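Local coordinates for cation efflux system protein CusF (Escherichia coli, PDB 3E6Z), which serves as a periplasmic metallochaperone that binds one copper per polypeptide, as part of the Cus efflux system that mediates resistance to copper and silver, at residues N63-Q66 and S71-Q74. The protein carries 1 engineered substitution. Sequence-based numbering, arbitrary orientation.
Sequences NFVQ and SLLQ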
loop_
_atom_site.group_PDB
_atom_site.type_symbol
_atom_site.label_atom_id
_atom_site.label_comp_id
_atom_site.label_asym_id
_atom_site.label_seq_id
_atom_site.Cartn_x
_atom_site.Cartn_y
_atom_site.Cartn_z
ATOM N N ASN A 63 -1.086 4.301 2.632
ATOM C CA ASN A 63 -2.578 4.384 2.665
ATOM C C ASN A 63 -3.015 4.104 1.227
ATOM O O ASN A 63 -2.386 4.547 0.276
ATOM C CB ASN A 63 -3.079 5.783 3.059
ATOM C CG ASN A 63 -2.805 6.008 4.520
ATOM O OD1 ASN A 63 -3.519 5.480 5.375
ATOM N ND2 ASN A 63 -1.631 6.587 4.836
ATOM N N PHE A 64 -4.118 3.336 1.072
ATOM C CA PHE A 64 -4.566 3.012 -0.303
ATOM C C PHE A 64 -6.091 2.893 -0.282
ATOM O O PHE A 64 -6.765 2.794 0.721
ATOM C CB PHE A 64 -3.894 1.657 -0.753
ATOM C CG PHE A 64 -4.286 0.450 0.083
ATOM C CD1 PHE A 64 -3.580 0.177 1.286
ATOM C CD2 PHE A 64 -5.323 -0.411 -0.260
ATOM C CE1 PHE A 64 -3.853 -0.955 2.033
ATOM C CE2 PHE A 64 -5.595 -1.514 0.525
ATOM C CZ PHE A 64 -4.853 -1.774 1.639
ATOM N N VAL A 65 -6.595 2.951 -1.541
ATOM C CA VAL A 65 -8.029 2.785 -1.781
ATOM C C VAL A 65 -8.215 1.607 -2.752
ATOM O O VAL A 65 -7.477 1.448 -3.730
ATOM C CB VAL A 65 -8.698 4.086 -2.321
ATOM C CG1 VAL A 65 -8.531 5.145 -1.257
ATOM C CG2 VAL A 65 -8.199 4.476 -3.424
ATOM N N GLN A 66 -9.220 0.806 -2.466
ATOM C CA GLN A 66 -9.483 -0.357 -3.406
ATOM C C GLN A 66 -10.398 0.119 -4.501
ATOM O O GLN A 66 -11.407 0.868 -4.269
ATOM C CB GLN A 66 -10.137 -1.519 -2.637
ATOM C CG GLN A 66 -10.031 -2.837 -3.350
ATOM C CD GLN A 66 -8.569 -3.319 -3.476
ATOM O OE1 GLN A 66 -7.669 -2.983 -2.670
ATOM N NE2 GLN A 66 -8.367 -4.212 -4.480
ATOM N N SER A 71 -5.312 -1.792 -5.896
ATOM C CA SER A 71 -5.164 -1.066 -4.629
ATOM C C SER A 71 -4.335 0.178 -4.967
ATOM O O SER A 71 -3.125 0.074 -5.236
ATOM C CB SER A 71 -4.451 -1.972 -3.585
ATOM O OG SER A 71 -5.131 -3.133 -3.330
ATOM N N LEU A 72 -5.028 1.315 -5.064
ATOM C CA LEU A 72 -4.397 2.549 -5.517
ATOM C C LEU A 72 -3.777 3.289 -4.326
ATOM O O LEU A 72 -4.435 3.569 -3.334
ATOM C CB LEU A 72 -5.478 3.487 -6.094
ATOM C CG LEU A 72 -6.293 2.852 -7.243
ATOM C CD1 LEU A 72 -7.289 3.971 -7.746
ATOM C CD2 LEU A 72 -5.366 2.402 -8.425
ATOM N N LEU A 73 -2.452 3.578 -4.446
ATOM C CA LEU A 73 -1.802 4.276 -3.299
ATOM C C LEU A 73 -2.188 5.690 -3.199
ATOM O O LEU A 73 -2.098 6.490 -4.162
ATOM C CB LEU A 73 -0.281 4.158 -3.493
ATOM C CG LEU A 73 0.294 2.771 -3.280
ATOM C CD1 LEU A 73 1.699 2.684 -3.879
ATOM C CD2 LEU A 73 0.260 2.383 -1.811
ATOM N N GLN A 74 -2.611 6.117 -2.006
ATOM C CA GLN A 74 -2.738 7.510 -1.665
ATOM C C GLN A 74 -1.353 8.113 -1.349
ATOM O O GLN A 74 -1.073 9.242 -1.772
ATOM C CB GLN A 74 -3.636 7.687 -0.419
ATOM C CG GLN A 74 -5.092 7.123 -0.542
ATOM C CD GLN A 74 -5.949 8.024 -1.451
ATOM O OE1 GLN A 74 -5.863 7.901 -2.681
ATOM N NE2 GLN A 74 -6.706 8.910 -0.832
#
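Val65 and Leu72 form the central hydrogen-bonded pair of an antiparallel beta hairpin, in which strands 59-67 and 70-78 run side by side in the small OB-fold barrel of CusF. Val65 N reaches Leu72 O at 2.9 Å, and Leu72 N returns a bond to Val65 O. The ladder continues at Gln74 N, which meets Asn63 O at 2.8 Å just where the second strand turns a corner. Beta-branched Val65 suits an extended strand: its CG2 lies 3.9 Å from CB of Leu72, an apolar neighbour, while CG1 rests against the aliphatic part and amide carbon of Gln74, whose side chain crosses it at about a right angle. Phe64, Leu73, Ser71 and Gln66 share the other face. There the buried Phe64 ring makes an edge-to-face contact with Phe43, and the Phe64 side chain lies about 6 Å from the bound copper(II) ion. Buried Leu73 adds apolar bulk, touching Phe62 and Phe43, and small Ser71 fits beside the ring, with CB 3.8 Å from Phe64 CD2. Near the turn, Gln66 bends at chi2 (65°), bringing its amide back toward Ser71; in this conformer, one of two, NE2 hydrogen-bonds to Gly68 O, and OE1 accepts a hydrogen bond from Ser71 OG at 2.6 Å.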